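Local coordinates for protein calmodulin binding transcription activator 1 (PDB 2CXK) that activates transcription and may interact with calmodulin, this chain being its TIG/IPT domain, at residues A[72-76]-A[77-81]. Numbering follows the deposited sequence.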
ATOM      1  N   GLN A  72     -12.382  -7.394  -1.912  1.00 14.73           N
ATOM      2  CA  GLN A  72     -13.091  -6.650  -2.954  1.00 14.11           C
ATOM      3  C   GLN A  72     -13.359  -5.212  -2.522  1.00 14.46           C
ATOM      4  O   GLN A  72     -13.445  -4.922  -1.329  1.00 14.56           O
ATOM      5  CB  GLN A  72     -14.439  -7.316  -3.248  1.00 15.64           C
ATOM      6  CG  GLN A  72     -14.370  -8.792  -3.610  1.00 16.37           C
ATOM      7  CD  GLN A  72     -15.745  -9.436  -3.601  1.00 18.63           C
ATOM      8  OE1 GLN A  72     -16.402  -9.554  -4.640  1.00 21.20           O
ATOM      9  NE2 GLN A  72     -16.194  -9.840  -2.422  1.00 16.90           N
ATOM     10  N   VAL A  73     -13.486  -4.317  -3.497  1.00 11.83           N
ATOM     11  CA  VAL A  73     -13.791  -2.915  -3.223  1.00 11.27           C
ATOM     12  C   VAL A  73     -15.262  -2.684  -3.589  1.00 13.16           C
ATOM     13  O   VAL A  73     -15.725  -3.155  -4.627  1.00 13.89           O
ATOM     14  CB  VAL A  73     -12.923  -1.964  -4.070  1.00  9.75           C
ATOM     15  CG1 VAL A  73     -13.351  -0.528  -3.847  1.00  9.51           C
ATOM     16  CG2 VAL A  73     -11.465  -2.136  -3.705  1.00 11.14           C
ATOM     17  N   ALA A  74     -15.989  -1.977  -2.730  1.00 10.79           N
ATOM     18  CA  ALA A  74     -17.399  -1.686  -2.972  1.00 13.90           C
ATOM     19  C   ALA A  74     -17.680  -0.201  -2.774  1.00 15.38           C
ATOM     20  O   ALA A  74     -16.938   0.495  -2.080  1.00 15.31           O
ATOM     21  CB  ALA A  74     -18.266  -2.499  -2.024  1.00 13.01           C
ATOM     22  N   PHE A  75     -18.755   0.277  -3.394  1.00 15.56           N
ATOM     23  CA  PHE A  75     -19.185   1.668  -3.269  1.00 16.80           C
ATOM     24  C   PHE A  75     -20.682   1.547  -3.003  1.00 17.58           C
ATOM     25  O   PHE A  75     -21.399   0.931  -3.794  1.00 16.73           O
ATOM     26  CB  PHE A  75     -18.953   2.449  -4.560  1.00 17.22           C
ATOM     27  CG  PHE A  75     -19.206   3.924  -4.424  1.00 19.15           C
ATOM     28  CD1 PHE A  75     -18.296   4.740  -3.758  1.00 18.09           C
ATOM     29  CD2 PHE A  75     -20.374   4.495  -4.928  1.00 19.36           C
ATOM     30  CE1 PHE A  75     -18.542   6.105  -3.593  1.00 19.78           C
ATOM     31  CE2 PHE A  75     -20.632   5.859  -4.767  1.00 19.11           C
ATOM     32  CZ  PHE A  75     -19.717   6.665  -4.100  1.00 18.62           C
ATOM     33  N   ASN A  76     -21.141   2.124  -1.896  1.00 16.83           N
ATOM     34  CA  ASN A  76     -22.549   2.026  -1.498  1.00 18.16           C
ATOM     35  C   ASN A  76     -22.910   0.545  -1.380  1.00 17.32           C
ATOM     36  O   ASN A  76     -24.016   0.122  -1.706  1.00 16.95           O
ATOM     37  CB  ASN A  76     -23.452   2.727  -2.516  1.00 19.18           C
ATOM     38  CG  ASN A  76     -23.450   4.235  -2.351  1.00 19.81           C
ATOM     39  OD1 ASN A  76     -23.634   4.975  -3.316  1.00 24.19           O
ATOM     40  ND2 ASN A  76     -23.259   4.699  -1.123  1.00 18.49           N
ATOM     41  N   ASN A  77     -21.939  -0.223  -0.884  1.00 16.19           N
ATOM     42  CA  ASN A  77     -22.026  -1.672  -0.666  1.00 16.70           C
ATOM     43  C   ASN A  77     -22.172  -2.486  -1.938  1.00 17.98           C
ATOM     44  O   ASN A  77     -22.456  -3.681  -1.883  1.00 17.56           O
ATOM     45  CB  ASN A  77     -23.159  -2.054   0.299  1.00 14.71           C
ATOM     46  CG  ASN A  77     -23.014  -3.484   0.832  1.00 18.69           C
ATOM     47  OD1 ASN A  77     -23.972  -4.265   0.848  1.00 19.47           O
ATOM     48  ND2 ASN A  77     -21.809  -3.828   1.273  1.00 14.39           N
ATOM     49  N   GLN A  78     -21.989  -1.841  -3.084  1.00 18.21           N
ATOM     50  CA  GLN A  78     -22.060  -2.550  -4.354  1.00 19.84           C
ATOM     51  C   GLN A  78     -20.626  -2.879  -4.784  1.00 18.77           C
ATOM     52  O   GLN A  78     -19.790  -1.984  -4.889  1.00 16.45           O
ATOM     53  CB  GLN A  78     -22.715  -1.673  -5.421  1.00 23.76           C
ATOM     54  CG  GLN A  78     -22.772  -2.319  -6.805  1.00 31.48           C
ATOM     55  CD  GLN A  78     -23.138  -1.334  -7.911  1.00 36.19           C
ATOM     56  OE1 GLN A  78     -23.148  -1.689  -9.094  1.00 39.55           O
ATOM     57  NE2 GLN A  78     -23.441  -0.093  -7.532  1.00 38.13           N
ATOM     58  N   ILE A  79     -20.336  -4.153  -5.025  1.00 19.43           N
ATOM     59  CA  ILE A  79     -18.991  -4.542  -5.453  1.00 18.77           C
ATOM     60  C   ILE A  79     -18.655  -3.857  -6.776  1.00 19.82           C
ATOM     61  O   ILE A  79     -19.410  -3.965  -7.748  1.00 20.23           O
ATOM     62  CB  ILE A  79     -18.879  -6.059  -5.667  1.00 18.01           C
ATOM     63  CG1 ILE A  79     -19.187  -6.795  -4.365  1.00 19.62           C
ATOM     64  CG2 ILE A  79     -17.474  -6.411  -6.174  1.00 18.42           C
ATOM     65  CD1 ILE A  79     -18.324  -6.365  -3.214  1.00 21.17           C
ATOM     66  N   ILE A  80     -17.522  -3.158  -6.820  1.00 20.02           N
ATOM     67  CA  ILE A  80     -17.109  -2.456  -8.032  1.00 18.81           C
ATOM     68  C   ILE A  80     -15.722  -2.852  -8.536  1.00 20.19           C
ATOM     69  O   ILE A  80     -15.130  -2.139  -9.353  1.00 21.29           O
ATOM     70  CB  ILE A  80     -17.089  -0.930  -7.831  1.00 20.03           C
ATOM     71  CG1 ILE A  80     -16.142  -0.570  -6.684  1.00 17.41           C
ATOM     72  CG2 ILE A  80     -18.494  -0.423  -7.563  1.00 16.56           C
ATOM     73  CD1 ILE A  80     -15.783   0.897  -6.636  1.00 21.22           C
ATOM     74  N   SER A  81     -15.198  -3.973  -8.055  1.00 17.40           N
ATOM     75  CA  SER A  81     -13.877  -4.415  -8.486  1.00 15.31           C
ATOM     76  C   SER A  81     -13.832  -5.926  -8.581  1.00 15.18           C
ATOM     77  O   SER A  81     -14.789  -6.604  -8.229  1.00 14.87           O
ATOM     78  CB  SER A  81     -12.808  -3.960  -7.485  1.00 15.70           C
ATOM     79  OG  SER A  81     -12.827  -4.782  -6.326  1.00 13.60           O
TER
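I79 lies over one face of the Q72 amide: its CD1 is 4.0 Å from CD of Q72, and its CG2 is 3.7 Å from OE1 of Q72. NE2 of Q72 also makes a weak hydrogen bond to Q44. The ring of F75 packs edge-to-face with Y38, while its CB meets CD1 of I80 at 4.1 Å. With CG anti to the backbone N (chi1 -172°), the ring leads away from 77-81. CD1 of I80 also touches CG1 of V73, at 4.0 Å. Segments 72-76 and 77-81 form a two-residue beta hairpin at the surface of the TIG domain, closed by a type I' turn from F75 to Q78. N76 and N77 occupy its two corners. F75 and Q78 exchange two backbone bonds, each 2.9 Å between N of one and O of the other. Beyond them, A74 and I79 form a non-hydrogen-bonded pair, CB of A74 lying 4.0 Å from CD1 of I79. Cutting I79 back to an alanine removes CD1 and CG2 and is likely to open a gap beside the Q72 amide and the CB of A74. Next, N of I80 gives a nearly straight bond to O of V73 (2.8 Å, N-H...O 173°), in the plane of that carbonyl. OG of S81 accepts a hydrogen bond from N of V73, 2.9 Å away.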